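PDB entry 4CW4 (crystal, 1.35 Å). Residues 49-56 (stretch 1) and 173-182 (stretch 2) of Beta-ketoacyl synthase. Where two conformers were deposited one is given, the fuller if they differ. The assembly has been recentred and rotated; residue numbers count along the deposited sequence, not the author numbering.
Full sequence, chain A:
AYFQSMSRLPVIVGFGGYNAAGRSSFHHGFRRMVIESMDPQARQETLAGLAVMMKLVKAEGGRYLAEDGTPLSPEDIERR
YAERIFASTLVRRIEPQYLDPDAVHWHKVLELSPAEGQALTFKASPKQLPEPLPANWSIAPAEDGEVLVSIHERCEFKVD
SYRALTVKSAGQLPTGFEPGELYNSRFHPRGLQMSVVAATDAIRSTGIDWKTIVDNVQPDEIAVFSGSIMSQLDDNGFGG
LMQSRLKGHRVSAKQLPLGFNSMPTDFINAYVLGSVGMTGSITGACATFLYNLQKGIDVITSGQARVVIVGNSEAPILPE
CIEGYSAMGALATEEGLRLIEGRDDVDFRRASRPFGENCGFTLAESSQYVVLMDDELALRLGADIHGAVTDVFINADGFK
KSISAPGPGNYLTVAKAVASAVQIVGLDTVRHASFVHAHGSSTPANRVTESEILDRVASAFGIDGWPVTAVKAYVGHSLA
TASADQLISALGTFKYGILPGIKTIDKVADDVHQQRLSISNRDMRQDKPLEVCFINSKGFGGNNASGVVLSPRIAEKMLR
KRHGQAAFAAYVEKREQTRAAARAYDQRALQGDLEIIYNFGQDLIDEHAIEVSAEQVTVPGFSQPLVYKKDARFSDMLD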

# COMPACT_ATOMS: atom_id res chain seq x y z
N GLY A 49 -12.65 20.62 -26.10
CA GLY A 49 -12.92 19.76 -24.96
C GLY A 49 -12.40 20.30 -23.64
O GLY A 49 -13.09 20.25 -22.62
N LEU A 50 -11.19 20.85 -23.67
CA LEU A 50 -10.62 21.52 -22.50
C LEU A 50 -11.47 22.72 -22.11
O LEU A 50 -11.74 22.93 -20.94
CB LEU A 50 -9.18 21.96 -22.76
CG LEU A 50 -8.15 20.84 -22.63
CD1 LEU A 50 -6.81 21.25 -23.24
CD2 LEU A 50 -7.97 20.47 -21.16
N ALA A 51 -11.86 23.52 -23.10
CA ALA A 51 -12.68 24.70 -22.81
C ALA A 51 -13.97 24.32 -22.08
O ALA A 51 -14.42 25.03 -21.18
CB ALA A 51 -12.97 25.48 -24.09
N VAL A 52 -14.60 23.21 -22.47
CA VAL A 52 -15.82 22.76 -21.82
C VAL A 52 -15.51 22.29 -20.40
O VAL A 52 -16.21 22.64 -19.44
CB VAL A 52 -16.51 21.64 -22.62
CG1 VAL A 52 -17.66 21.02 -21.82
CG2 VAL A 52 -17.02 22.19 -23.94
N MET A 53 -14.45 21.49 -20.26
CA MET A 53 -14.04 20.97 -18.95
C MET A 53 -13.78 22.10 -17.97
O MET A 53 -14.08 21.99 -16.77
CB MET A 53 -12.74 20.16 -19.05
CG MET A 53 -12.91 18.74 -19.54
SD MET A 53 -11.33 17.95 -19.92
CE MET A 53 -10.63 17.76 -18.28
N MET A 54 -13.19 23.18 -18.49
CA MET A 54 -12.73 24.30 -17.67
C MET A 54 -13.82 25.36 -17.48
O MET A 54 -13.59 26.37 -16.80
CB MET A 54 -11.50 24.92 -18.35
CG MET A 54 -10.31 23.94 -18.42
SD MET A 54 -8.95 24.40 -19.49
CE MET A 54 -8.14 25.64 -18.50
N LYS A 55 -14.99 25.12 -18.05
CA LYS A 55 -16.13 26.04 -17.97
C LYS A 55 -15.89 27.38 -18.65
O LYS A 55 -16.49 28.39 -18.28
CB LYS A 55 -16.55 26.29 -16.52
CG LYS A 55 -16.55 25.07 -15.61
CD LYS A 55 -17.70 24.15 -15.86
CE LYS A 55 -18.00 23.32 -14.61
NZ LYS A 55 -18.87 22.17 -14.94
N LEU A 56 -15.01 27.40 -19.65
CA LEU A 56 -14.75 28.61 -20.42
C LEU A 56 -15.78 28.80 -21.52
O LEU A 56 -16.07 29.93 -21.93
CB LEU A 56 -13.35 28.55 -21.02
CG LEU A 56 -12.21 28.62 -20.00
CD1 LEU A 56 -10.89 28.34 -20.66
CD2 LEU A 56 -12.18 29.99 -19.30
N LEU A 173 -4.98 19.62 -12.07
CA LEU A 173 -6.03 19.45 -13.07
C LEU A 173 -6.41 20.78 -13.70
O LEU A 173 -6.29 21.83 -13.06
CB LEU A 173 -7.28 18.79 -12.47
CG LEU A 173 -7.13 17.36 -11.93
CD1 LEU A 173 -8.48 16.73 -11.60
CD2 LEU A 173 -6.37 16.49 -12.90
N PRO A 174 -6.88 20.75 -14.96
CA PRO A 174 -7.24 22.01 -15.61
C PRO A 174 -8.19 22.88 -14.77
O PRO A 174 -9.19 22.40 -14.22
CB PRO A 174 -7.92 21.55 -16.91
CG PRO A 174 -7.27 20.22 -17.21
CD PRO A 174 -7.10 19.60 -15.85
N THR A 175 -7.87 24.17 -14.68
CA THR A 175 -8.62 25.06 -13.80
C THR A 175 -10.08 25.09 -14.21
O THR A 175 -10.40 25.37 -15.38
CB THR A 175 -8.06 26.46 -13.85
OG1 THR A 175 -6.66 26.43 -13.59
CG2 THR A 175 -8.77 27.38 -12.83
N GLY A 176 -10.95 24.81 -13.25
CA GLY A 176 -12.38 24.81 -13.50
C GLY A 176 -12.99 23.42 -13.56
O GLY A 176 -14.20 23.27 -13.36
N PHE A 177 -12.17 22.41 -13.82
CA PHE A 177 -12.62 21.04 -13.83
C PHE A 177 -12.63 20.51 -12.41
O PHE A 177 -11.61 20.55 -11.72
CB PHE A 177 -11.69 20.19 -14.69
CG PHE A 177 -12.12 18.76 -14.82
CD1 PHE A 177 -13.32 18.42 -15.44
CD2 PHE A 177 -11.34 17.75 -14.31
CE1 PHE A 177 -13.71 17.09 -15.57
CE2 PHE A 177 -11.72 16.42 -14.43
CZ PHE A 177 -12.90 16.10 -15.05
N GLU A 178 -13.78 20.03 -11.96
CA GLU A 178 -13.95 19.60 -10.57
C GLU A 178 -14.56 18.21 -10.52
O GLU A 178 -15.78 18.06 -10.65
CB GLU A 178 -14.84 20.58 -9.80
CG GLU A 178 -14.24 21.98 -9.64
CD GLU A 178 -13.29 22.10 -8.47
OE1 GLU A 178 -12.89 21.06 -7.89
OE2 GLU A 178 -12.94 23.25 -8.12
N PRO A 179 -13.73 17.17 -10.29
CA PRO A 179 -14.25 15.80 -10.29
C PRO A 179 -15.40 15.59 -9.31
O PRO A 179 -16.33 14.85 -9.62
CB PRO A 179 -13.03 14.98 -9.88
CG PRO A 179 -11.87 15.76 -10.36
CD PRO A 179 -12.26 17.19 -10.10
N GLY A 180 -15.36 16.26 -8.16
CA GLY A 180 -16.39 16.09 -7.16
C GLY A 180 -17.79 16.51 -7.58
O GLY A 180 -18.77 16.06 -6.99
N GLU A 181 -17.88 17.39 -8.58
CA GLU A 181 -19.18 17.87 -9.06
C GLU A 181 -19.84 16.88 -10.01
O GLU A 181 -21.01 17.04 -10.37
CB GLU A 181 -19.02 19.21 -9.78
CG GLU A 181 -18.48 20.32 -8.89
CD GLU A 181 -18.25 21.62 -9.65
OE1 GLU A 181 -18.35 21.63 -10.90
OE2 GLU A 181 -17.97 22.63 -8.98
N LEU A 182 -19.11 15.85 -10.40
CA LEU A 182 -19.60 14.96 -11.46
C LEU A 182 -20.40 13.76 -10.98
O LEU A 182 -20.96 13.03 -11.82
CB LEU A 182 -18.42 14.48 -12.29
CG LEU A 182 -17.57 15.56 -12.96
CD1 LEU A 182 -16.40 14.89 -13.64
CD2 LEU A 182 -18.36 16.37 -13.96

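A helix end can dock against a turn without a single hydrogen bond between them, and this pair of segments from a beta-ketoacyl synthase is a compact example. At the apolar centre, Met53 lays its terminal methyl over one face of the Phe177 ring: CE of Met53 lies 3.9 Å from the centroid of the Phe177 ring and 9° off its normal, a CH-pi contact in which a weakly polarised methyl meets the pi cloud. The same methyl reaches Pro174, with Met53 CE 4.3 Å from Pro174 CG. The proline, whose CA-to-CB bond points toward the first stretch, also receives Leu50, whose CD2 approaches Pro174 CG at 4.0 Å, and Met54, whose CG lies 3.7 Å from Pro174 CB. The Pro174 ring thus meets three side chains.

Around this centre each backbone keeps its shape with hydrogen bonds of its own. The helix closes in a Schellman motif, Lys55 taking positive phi while Leu56 N bonds to Ala51 O (2.9 Å) and Lys55 N to Val52 O (3.1 Å). In the other stretch, Pro174 to Phe177 form a type II beta turn, closed by Phe177 N to Pro174 O at 3.0 Å. The two backbones come closest at Met54 and Gly176, whose CA atoms are 4.2 Å apart. Gly176 suits this site twice over: a CB on Gly176 would lie 2.3 Å from Met54 O, a clash, and the backbone angles would jam it against the carbonyl of Thr175. The fit is also close where Met54 CB meets Thr175 O at 3.2 Å.

At the polar edge, Lys55 packs its aliphatic portion against the turn, its CG 3.7 Å from Gly176 O. Its ammonium then approaches Glu181, but Lys55 NZ to Glu181 OE1 is 4.1 Å, opposite charges near each other yet beyond a salt bridge.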